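Local coordinates for conserved hypothetical protein (Shewanella loihica, PDB 2GPI), which is of unknown function, belongs to the DUF1488 family and may take part in transcriptional regulation of the shikimate pathway, at residues A[33-38]-A[82-87]; A[6-11]-A[69-74]; A[10-15]-A[58-63]. All blocks are in the same frame, centred on the assembly; numbering follows the deposited sequence. Where two conformers were deposited one is given.

How the contacts relate
The three contacts tie different parts of the chain to one mixed sheet; no ligand or active site is known to relate them to. Contact 1 pairs two parallel strands, and its centre lies about 10 Å from that of contact 2, where an edge strand meets helix 63-75. The two touch directly: Ile-85 CG1 lies 3.6 Å from Ile-74 CG1, and Val-87 CG2 lies 4.0 Å from Ala-70 CB. Contact 3 lies about 12 Å, centre to centre, from each of the others. It shares Glu-10 and Gln-11 with contact 2, and reaches contact 1 through Gln-38 CB, 3.7 Å from Trp-14 CH2.

Contact 1 of 3, residues A[33-38]-A[82-87]; sequences DCYIGQ and QGHIQV
Tyr-35 uses both its backbone polar groups to bind the strand beside it. Its N donates to Ile-85 O at 2.8 Å, a bond bent to 140° at the hydrogen, and its O accepts from Val-87 N at 2.9 Å. Because these partners flank Gln-86, the pattern is that of a parallel pair. Asp-33 O extends it by accepting from Ile-85 N at 2.9 Å. The direct bonding then stops: Gly-37 N and Val-87 O stand 4.5 Å apart. A water fills this place, accepting from Gly-37 N and donating to Val-87 O at 2.7 Å.

The chain between the strands is largely helical, so 33-37 and 85-87 close a beta-alpha-beta crossover that runs through helices 38-45, 52-61 and 63-75. The apolar contacts lie on the sheet face turned to the last of these. There Cys-34 SG rests 3.8 Å from Ile-85 CB, and Ile-36 CD1 meets Val-87 CG1; Ile-85 also packs on Leu-73 and Ile-74.

Tyr-35 and Gln-86 lie on the other face, with His-84 of the preceding loop beside the tyrosine. Tyr-35 has CG anti to its own carbonyl carbon (chi1 -61°), and at the far end of the ring CE1 lies 3.6 Å above the His-84 plane, offset toward the rim. The two rings are inclined by 55°, an oblique meeting. Gln-82 O lies over the opposite face of the imidazole, which so has a neighbour over each face. In the conformer described, the Gln-86 amide runs almost parallel to the tyrosine ring, its NE2 being held by Asp-80. Tyr-35 is further stacked with His-22, whose NE2 is hydrogen-bonded to Asp-33 OD1.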
loop_
_atom_site.group_PDB
_atom_site.type_symbol
_atom_site.label_atom_id
_atom_site.label_comp_id
_atom_site.label_asym_id
_atom_site.label_seq_id
_atom_site.Cartn_x
_atom_site.Cartn_y
_atom_site.Cartn_z
ATOM N N ASP A 33 -5.036 7.122 2.505
ATOM C CA ASP A 33 -4.428 6.049 3.251
ATOM C C ASP A 33 -4.544 4.719 2.503
ATOM O O ASP A 33 -5.634 4.229 2.136
ATOM C CB ASP A 33 -4.924 6.012 4.688
ATOM C CG ASP A 33 -4.513 7.284 5.444
ATOM O OD1 ASP A 33 -3.300 7.572 5.544
ATOM O OD2 ASP A 33 -5.416 8.048 5.829
ATOM N N CYS A 34 -3.396 4.080 2.307
ATOM C CA CYS A 34 -3.346 2.808 1.590
ATOM C C CYS A 34 -2.778 1.732 2.514
ATOM O O CYS A 34 -1.977 2.025 3.412
ATOM C CB CYS A 34 -2.430 2.871 0.387
ATOM S SG CYS A 34 -2.868 4.180 -0.794
ATOM N N TYR A 35 -3.191 0.512 2.279
ATOM C CA TYR A 35 -2.847 -0.606 3.159
ATOM C C TYR A 35 -2.554 -1.849 2.341
ATOM O O TYR A 35 -3.204 -2.121 1.365
ATOM C CB TYR A 35 -3.972 -0.885 4.123
ATOM C CG TYR A 35 -4.293 0.275 5.024
ATOM C CD1 TYR A 35 -5.216 1.243 4.668
ATOM C CD2 TYR A 35 -3.632 0.428 6.244
ATOM C CE1 TYR A 35 -5.439 2.321 5.465
ATOM C CE2 TYR A 35 -3.881 1.489 7.076
ATOM C CZ TYR A 35 -4.799 2.467 6.687
ATOM O OH TYR A 35 -5.060 3.530 7.496
ATOM N N ILE A 36 -1.544 -2.598 2.766
ATOM C CA ILE A 36 -1.303 -3.950 2.253
ATOM C C ILE A 36 -1.181 -4.887 3.471
ATOM O O ILE A 36 -0.302 -4.707 4.340
ATOM C CB ILE A 36 -0.098 -4.036 1.256
ATOM C CG1 ILE A 36 0.077 -5.447 0.708
ATOM C CG2 ILE A 36 1.215 -3.511 1.874
ATOM C CD1 ILE A 36 1.060 -5.556 -0.476
ATOM N N GLY A 37 -2.102 -5.835 3.540
ATOM C CA GLY A 37 -2.149 -6.713 4.682
ATOM C C GLY A 37 -0.970 -7.670 4.777
ATOM O O GLY A 37 -0.282 -7.971 3.791
ATOM N N GLN A 38 -0.715 -8.125 5.997
ATOM C CA GLN A 38 0.401 -9.038 6.274
ATOM C C GLN A 38 0.403 -10.212 5.308
ATOM O O GLN A 38 1.464 -10.522 4.686
ATOM C CB GLN A 38 0.325 -9.515 7.702
ATOM C CG GLN A 38 1.520 -10.357 8.048
ATOM C CD GLN A 38 1.555 -10.730 9.501
ATOM O OE1 GLN A 38 0.852 -10.135 10.337
ATOM N NE2 GLN A 38 2.375 -11.719 9.820
ATOM N N GLN A 82 -14.268 2.859 4.303
ATOM C CA GLN A 82 -13.675 3.945 5.114
ATOM C C GLN A 82 -12.863 4.971 4.323
ATOM O O GLN A 82 -12.130 5.780 4.912
ATOM C CB GLN A 82 -12.831 3.385 6.240
ATOM C CG GLN A 82 -13.660 2.665 7.262
ATOM C CD GLN A 82 -12.814 2.118 8.370
ATOM O OE1 GLN A 82 -12.847 2.625 9.491
ATOM N NE2 GLN A 82 -12.018 1.099 8.062
ATOM N N GLY A 83 -12.975 4.930 3.002
ATOM C CA GLY A 83 -12.233 5.873 2.157
ATOM C C GLY A 83 -10.782 5.510 1.950
ATOM O O GLY A 83 -9.995 6.354 1.531
ATOM N N HIS A 84 -10.412 4.273 2.279
ATOM C CA HIS A 84 -9.063 3.786 2.127
ATOM C C HIS A 84 -8.855 2.914 0.894
ATOM O O HIS A 84 -9.811 2.454 0.274
ATOM C CB HIS A 84 -8.679 2.966 3.325
ATOM C CG HIS A 84 -8.752 3.694 4.619
ATOM N ND1 HIS A 84 -9.031 3.041 5.800
ATOM C CD2 HIS A 84 -8.610 5.001 4.929
ATOM C CE1 HIS A 84 -9.076 3.928 6.778
ATOM N NE2 HIS A 84 -8.805 5.120 6.283
ATOM N N ILE A 85 -7.586 2.651 0.595
ATOM C CA ILE A 85 -7.214 1.803 -0.512
ATOM C C ILE A 85 -6.547 0.541 0.067
ATOM O O ILE A 85 -5.602 0.626 0.822
ATOM C CB ILE A 85 -6.246 2.498 -1.488
ATOM C CG1 ILE A 85 -6.935 3.676 -2.230
ATOM C CG2 ILE A 85 -5.583 1.486 -2.465
ATOM C CD1 ILE A 85 -7.930 3.236 -3.316
ATOM N N GLN A 86 -7.120 -0.610 -0.240
ATOM C CA GLN A 86 -6.570 -1.904 0.210
ATOM C C GLN A 86 -5.992 -2.644 -0.985
ATOM O O GLN A 86 -6.728 -3.021 -1.906
ATOM C CB GLN A 86 -7.662 -2.771 0.840
ATOM C CG GLN A 86 -8.421 -2.146 2.003
ATOM C CD GLN A 86 -7.627 -2.072 3.299
ATOM O OE1 GLN A 86 -6.796 -2.927 3.593
ATOM N NE2 GLN A 86 -7.901 -1.046 4.089
ATOM N N VAL A 87 -4.686 -2.875 -0.968
ATOM C CA VAL A 87 -4.020 -3.613 -2.019
ATOM C C VAL A 87 -4.148 -5.095 -1.678
ATOM O O VAL A 87 -3.630 -5.559 -0.677
ATOM C CB VAL A 87 -2.557 -3.216 -2.126
ATOM C CG1 VAL A 87 -1.822 -4.199 -3.073
ATOM C CG2 VAL A 87 -2.420 -1.760 -2.579
HETATM O O HOH W 1 -4.399 -5.978 1.894
#

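Contact 2 of 3, residues A[6-11]-A[69-74]; sequences IIFTEQ and QAEKLI
Glu-71 OE2 is the polar side-chain atom nearest the strand, yet what meets it from there is a methyl group: Ile-6 CD1, at 3.3 Å. The glutamate chain is bent, CG standing anti to the backbone N and chi2 of -86° putting CD on the side of Ile-6. Ile-6 CD1 sits between acid and hydrocarbon, because Ile-74 CG2 approaches the same methyl at 3.6 Å. The two isoleucines slide past each other in opposite directions, and a second touch, Ile-6 CG2 to Ile-74 CD1 at 3.9 Å, widens their contact.

Phe-8 makes the other half of the interface. Its CE1 reaches Ala-70 CB at 3.8 Å, approaching obliquely. The backbone takes part as well, since Glu-71 N lies at the ring edge, 3.8 Å from Phe-8 CZ. Glu-71 CB touches CE2 of the same ring at 4.0 Å, and the glutamate side chain crosses the phenylalanine at about a right angle.

These residues place strand 6-8 beside helix 63-75, the two short axes running roughly opposite ways at 149° and approaching to 9.9 Å. Ala-70 and Ile-74 are one helical turn apart, as the bond from Ile-74 N to Ala-70 O confirms, so they face Phe-8 and Ile-6 from successive turns. The strand is held to the sheet by backbone bonds of Ile-7 with Gln-26 and Thr-9 with Thr-24, while Ala-70 also packs on Phe-23 and Val-87.

With no polar pair across the contact, the strand and helix probably hold together by van der Waals fit and partial burial of apolar groups. The nearby Glu-75 carboxylate would make the surroundings of Glu-71 more negative, and the methyl of Ile-6 offers that charge no compensation.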
loop_
_atom_site.group_PDB
_atom_site.type_symbol
_atom_site.label_atom_id
_atom_site.label_comp_id
_atom_site.label_asym_id
_atom_site.label_seq_id
_atom_site.Cartn_x
_atom_site.Cartn_y
_atom_site.Cartn_z
ATOM N N ILE A 6 -1.010 11.698 -8.600
ATOM C CA ILE A 6 -1.080 10.849 -7.396
ATOM C C ILE A 6 0.327 10.589 -6.933
ATOM O O ILE A 6 1.096 9.936 -7.604
ATOM C CB ILE A 6 -1.829 9.496 -7.605
ATOM C CG1 ILE A 6 -3.267 9.763 -8.052
ATOM C CG2 ILE A 6 -1.822 8.679 -6.293
ATOM C CD1 ILE A 6 -3.953 8.615 -8.821
ATOM N N ILE A 7 0.689 11.136 -5.773
ATOM C CA ILE A 7 2.036 11.043 -5.232
ATOM C C ILE A 7 2.062 10.089 -4.038
ATOM O O ILE A 7 1.207 10.161 -3.158
ATOM C CB ILE A 7 2.480 12.412 -4.729
ATOM C CG1 ILE A 7 2.510 13.441 -5.882
ATOM C CG2 ILE A 7 3.850 12.332 -3.998
ATOM C CD1 ILE A 7 2.727 14.934 -5.410
ATOM N N PHE A 8 3.050 9.212 -4.002
ATOM C CA PHE A 8 3.268 8.353 -2.861
ATOM C C PHE A 8 4.299 8.987 -1.946
ATOM O O PHE A 8 5.464 9.206 -2.327
ATOM C CB PHE A 8 3.645 6.959 -3.327
ATOM C CG PHE A 8 2.503 6.296 -4.000
ATOM C CD1 PHE A 8 1.587 5.575 -3.259
ATOM C CD2 PHE A 8 2.255 6.506 -5.321
ATOM C CE1 PHE A 8 0.444 5.060 -3.848
ATOM C CE2 PHE A 8 1.145 5.942 -5.915
ATOM C CZ PHE A 8 0.238 5.216 -5.152
ATOM N N THR A 9 3.840 9.356 -0.762
ATOM C CA THR A 9 4.631 10.195 0.113
ATOM C C THR A 9 5.480 9.456 1.152
ATOM O O THR A 9 6.174 10.104 1.969
ATOM C CB THR A 9 3.702 11.225 0.781
ATOM O OG1 THR A 9 2.615 10.557 1.446
ATOM C CG2 THR A 9 3.154 12.238 -0.232
ATOM N N GLU A 10 5.457 8.117 1.110
ATOM C CA GLU A 10 6.431 7.296 1.831
ATOM C C GLU A 10 6.406 7.446 3.355
ATOM O O GLU A 10 7.446 7.351 4.013
ATOM C CB GLU A 10 7.850 7.526 1.282
ATOM C CG GLU A 10 7.971 7.233 -0.230
ATOM C CD GLU A 10 7.369 5.889 -0.646
ATOM O OE1 GLU A 10 7.855 4.822 -0.198
ATOM O OE2 GLU A 10 6.401 5.896 -1.470
ATOM N N GLN A 11 5.209 7.687 3.892
ATOM C CA GLN A 11 4.974 7.554 5.320
ATOM C C GLN A 11 4.572 6.092 5.499
ATOM O O GLN A 11 3.465 5.693 5.166
ATOM C CB GLN A 11 3.920 8.583 5.780
ATOM C CG GLN A 11 4.349 10.025 5.538
ATOM C CD GLN A 11 3.312 11.050 5.960
ATOM O OE1 GLN A 11 2.344 10.727 6.640
ATOM N NE2 GLN A 11 3.526 12.304 5.565
ATOM N N GLN A 69 0.077 -0.739 -8.074
ATOM C CA GLN A 69 -1.262 -1.327 -7.875
ATOM C C GLN A 69 -2.177 -0.344 -7.099
ATOM O O GLN A 69 -3.336 -0.177 -7.469
ATOM C CB GLN A 69 -1.176 -2.690 -7.192
ATOM C CG GLN A 69 -2.526 -3.349 -6.987
ATOM C CD GLN A 69 -3.327 -3.667 -8.237
ATOM O OE1 GLN A 69 -2.787 -3.757 -9.337
ATOM N NE2 GLN A 69 -4.639 -3.907 -8.061
ATOM N N ALA A 70 -1.644 0.328 -6.066
ATOM C CA ALA A 70 -2.443 1.304 -5.331
ATOM C C ALA A 70 -2.878 2.425 -6.251
ATOM O O ALA A 70 -4.022 2.918 -6.151
ATOM C CB ALA A 70 -1.652 1.866 -4.138
ATOM N N GLU A 71 -1.975 2.863 -7.138
ATOM C CA GLU A 71 -2.292 3.931 -8.082
ATOM C C GLU A 71 -3.436 3.545 -9.019
ATOM O O GLU A 71 -4.366 4.342 -9.246
ATOM C CB GLU A 71 -1.051 4.338 -8.877
ATOM C CG GLU A 71 -1.168 5.744 -9.457
ATOM C CD GLU A 71 -1.828 5.792 -10.747
ATOM O OE1 GLU A 71 -1.930 4.733 -11.420
ATOM O OE2 GLU A 71 -2.249 6.937 -11.133
ATOM N N LYS A 72 -3.413 2.315 -9.484
ATOM C CA LYS A 72 -4.444 1.803 -10.346
ATOM C C LYS A 72 -5.765 1.771 -9.596
ATOM O O LYS A 72 -6.803 2.202 -10.101
ATOM C CB LYS A 72 -4.072 0.405 -10.808
ATOM C CG LYS A 72 -5.059 -0.150 -11.735
ATOM C CD LYS A 72 -4.727 -1.623 -12.065
ATOM C CE LYS A 72 -5.565 -2.584 -11.199
ATOM N N LEU A 73 -5.711 1.271 -8.366
ATOM C CA LEU A 73 -6.944 1.192 -7.560
ATOM C C LEU A 73 -7.562 2.582 -7.342
ATOM O O LEU A 73 -8.791 2.778 -7.411
ATOM C CB LEU A 73 -6.658 0.494 -6.235
ATOM C CG LEU A 73 -6.345 -1.005 -6.298
ATOM C CD1 LEU A 73 -5.823 -1.500 -4.935
ATOM C CD2 LEU A 73 -7.569 -1.812 -6.792
ATOM N N ILE A 74 -6.710 3.560 -7.056
ATOM C CA ILE A 74 -7.187 4.953 -6.906
ATOM C C ILE A 74 -7.842 5.472 -8.192
ATOM O O ILE A 74 -8.957 6.031 -8.190
ATOM C CB ILE A 74 -6.053 5.867 -6.436
ATOM C CG1 ILE A 74 -5.639 5.544 -5.008
ATOM C CG2 ILE A 74 -6.450 7.367 -6.554
ATOM C CD1 ILE A 74 -4.258 6.169 -4.618
#

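Contact 3 of 3, residues A[10-15]-A[58-63]; sequences EQLTWD and LFEQFR
A bend in Glu-10 at chi2 (-49°) and an Arg-63 side chain with CG anti to the backbone N (chi1 168°), extended onward to NE, bring carboxylate and guanidinium together tip to tip. Their planes are only 22° apart and stacked: Glu-10 CD lies 3.1 Å above the guanidinium, offset toward its rim. Glu-10 OE1 forms a salt bridge with Arg-63 NE at 3.1 Å, but from well out of the plane, so the attraction is electrostatic, without a directed hydrogen bond. The stronger polar partner of NE is Glu-67 OE1, with which it also forms a salt bridge.

Negative charge accumulates here, since Glu-60 OE2 comes within 4.4 Å of Glu-10 OE1. One water donates to both oxygens, at 2.7 Å from Glu-10 OE1 and 2.6 Å from Glu-60 OE2, and probably eases the repulsion. An alanine in place of Arg-63 would probably leave the neighbouring carboxylates of Glu-10 and Glu-67 without their shared positive partner.

Beside the charged groups, Leu-12 crosses Phe-59 at about a right angle, with CD2 at 3.5 Å from ring atom CE1 in the conformer described. Phe-23 of strand 20-27 meets both residues and joins them to the sheet, while Phe-59 on helix 52-61 and Arg-63 at the start of helix 63-75 put the loop between strands 6-8 and 13-15 at the helix junction.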
loop_
_atom_site.group_PDB
_atom_site.type_symbol
_atom_site.label_atom_id
_atom_site.label_comp_id
_atom_site.label_asym_id
_atom_site.label_seq_id
_atom_site.Cartn_x
_atom_site.Cartn_y
_atom_site.Cartn_z
ATOM N N GLU A 10 5.457 8.117 1.110
ATOM C CA GLU A 10 6.431 7.296 1.831
ATOM C C GLU A 10 6.406 7.446 3.355
ATOM O O GLU A 10 7.446 7.351 4.013
ATOM C CB GLU A 10 7.850 7.526 1.282
ATOM C CG GLU A 10 7.971 7.233 -0.230
ATOM C CD GLU A 10 7.369 5.889 -0.646
ATOM O OE1 GLU A 10 7.855 4.822 -0.198
ATOM O OE2 GLU A 10 6.401 5.896 -1.470
ATOM N N GLN A 11 5.209 7.687 3.892
ATOM C CA GLN A 11 4.974 7.554 5.320
ATOM C C GLN A 11 4.572 6.092 5.499
ATOM O O GLN A 11 3.465 5.693 5.166
ATOM C CB GLN A 11 3.920 8.583 5.780
ATOM C CG GLN A 11 4.349 10.025 5.538
ATOM C CD GLN A 11 3.312 11.050 5.960
ATOM O OE1 GLN A 11 2.344 10.727 6.640
ATOM N NE2 GLN A 11 3.526 12.304 5.565
ATOM N N LEU A 12 5.552 5.277 5.886
ATOM C CA LEU A 12 5.410 3.813 5.941
ATOM C C LEU A 12 5.417 3.410 7.392
ATOM O O LEU A 12 6.376 3.708 8.113
ATOM C CB LEU A 12 6.529 3.116 5.167
ATOM C CG LEU A 12 6.750 3.657 3.739
ATOM C CD1 LEU A 12 8.056 3.106 3.132
ATOM C CD2 LEU A 12 5.559 3.458 2.837
ATOM N N THR A 13 4.323 2.787 7.819
ATOM C CA THR A 13 4.144 2.328 9.228
ATOM C C THR A 13 3.441 0.957 9.250
ATOM O O THR A 13 2.820 0.534 8.290
ATOM C CB THR A 13 3.360 3.383 10.026
ATOM O OG1 THR A 13 2.051 3.562 9.452
ATOM C CG2 THR A 13 4.109 4.704 10.029
ATOM N N TRP A 14 3.553 0.270 10.383
ATOM C CA TRP A 14 2.725 -0.886 10.699
ATOM C C TRP A 14 1.471 -0.486 11.483
ATOM O O TRP A 14 1.531 0.260 12.502
ATOM C CB TRP A 14 3.523 -1.937 11.484
ATOM C CG TRP A 14 2.795 -3.279 11.602
ATOM C CD1 TRP A 14 2.086 -3.737 12.679
ATOM C CD2 TRP A 14 2.681 -4.297 10.590
ATOM N NE1 TRP A 14 1.567 -4.970 12.408
ATOM C CE2 TRP A 14 1.913 -5.351 11.143
ATOM C CE3 TRP A 14 3.184 -4.451 9.304
ATOM C CZ2 TRP A 14 1.616 -6.523 10.429
ATOM C CZ3 TRP A 14 2.906 -5.636 8.589
ATOM C CH2 TRP A 14 2.099 -6.633 9.148
ATOM N N ASP A 15 0.346 -1.001 11.041
ATOM C CA ASP A 15 -0.924 -0.791 11.692
ATOM C C ASP A 15 -1.310 -2.091 12.400
ATOM O O ASP A 15 -1.673 -3.096 11.759
ATOM C CB ASP A 15 -1.942 -0.348 10.629
ATOM C CG ASP A 15 -3.341 -0.118 11.190
ATOM O OD1 ASP A 15 -3.721 -0.664 12.242
ATOM O OD2 ASP A 15 -4.075 0.638 10.517
ATOM N N LEU A 58 10.328 -5.738 3.310
ATOM C CA LEU A 58 9.588 -6.400 2.229
ATOM C C LEU A 58 8.762 -5.394 1.415
ATOM O O LEU A 58 8.745 -5.463 0.168
ATOM C CB LEU A 58 8.745 -7.561 2.764
ATOM C CG LEU A 58 9.541 -8.779 3.305
ATOM C CD1 LEU A 58 8.576 -9.769 3.948
ATOM C CD2 LEU A 58 10.425 -9.421 2.214
ATOM N N PHE A 59 8.084 -4.467 2.086
ATOM C CA PHE A 59 7.424 -3.375 1.377
ATOM C C PHE A 59 8.414 -2.654 0.436
ATOM O O PHE A 59 8.136 -2.425 -0.774
ATOM C CB PHE A 59 6.744 -2.384 2.330
ATOM C CG PHE A 59 6.114 -1.237 1.610
ATOM C CD1 PHE A 59 6.876 -0.133 1.242
ATOM C CD2 PHE A 59 4.766 -1.293 1.194
ATOM C CE1 PHE A 59 6.327 0.932 0.508
ATOM C CE2 PHE A 59 4.238 -0.198 0.451
ATOM C CZ PHE A 59 4.997 0.880 0.135
ATOM N N GLU A 60 9.568 -2.289 1.003
ATOM C CA GLU A 60 10.583 -1.576 0.193
ATOM C C GLU A 60 11.046 -2.403 -0.999
ATOM O O GLU A 60 11.210 -1.856 -2.126
ATOM C CB GLU A 60 11.735 -1.165 1.094
ATOM C CG GLU A 60 11.375 -0.070 2.005
ATOM C CD GLU A 60 11.105 1.266 1.295
ATOM O OE1 GLU A 60 11.352 1.410 0.072
ATOM O OE2 GLU A 60 10.658 2.172 1.980
ATOM N N GLN A 61 11.227 -3.703 -0.796
ATOM C CA GLN A 61 11.637 -4.613 -1.886
ATOM C C GLN A 61 10.653 -4.585 -3.057
ATOM O O GLN A 61 11.057 -4.672 -4.208
ATOM C CB GLN A 61 11.820 -6.029 -1.364
ATOM C CG GLN A 61 12.265 -7.020 -2.397
ATOM C CD GLN A 61 12.648 -8.350 -1.758
ATOM O OE1 GLN A 61 12.863 -8.427 -0.523
ATOM N NE2 GLN A 61 12.746 -9.402 -2.589
ATOM N N PHE A 62 9.365 -4.454 -2.758
ATOM C CA PHE A 62 8.327 -4.496 -3.743
ATOM C C PHE A 62 7.599 -3.128 -3.857
ATOM O O PHE A 62 6.464 -3.060 -4.383
ATOM C CB PHE A 62 7.334 -5.609 -3.410
ATOM C CG PHE A 62 7.942 -6.985 -3.492
ATOM C CD1 PHE A 62 7.961 -7.643 -4.691
ATOM C CD2 PHE A 62 8.440 -7.622 -2.368
ATOM C CE1 PHE A 62 8.510 -8.898 -4.821
ATOM C CE2 PHE A 62 9.038 -8.871 -2.502
ATOM C CZ PHE A 62 9.046 -9.505 -3.736
ATOM N N ARG A 63 8.240 -2.063 -3.398
ATOM C CA ARG A 63 7.569 -0.764 -3.277
ATOM C C ARG A 63 6.878 -0.350 -4.576
ATOM O O ARG A 63 5.713 0.079 -4.583
ATOM C CB ARG A 63 8.573 0.360 -2.900
ATOM C CG ARG A 63 8.029 1.754 -3.030
ATOM C CD ARG A 63 9.043 2.775 -2.704
ATOM N NE ARG A 63 8.581 4.092 -3.164
ATOM C CZ ARG A 63 9.331 5.194 -3.162
ATOM N NH1 ARG A 63 10.560 5.137 -2.703
ATOM N NH2 ARG A 63 8.814 6.347 -3.582
HETATM O O HOH W 2 10.309 4.477 0.774
#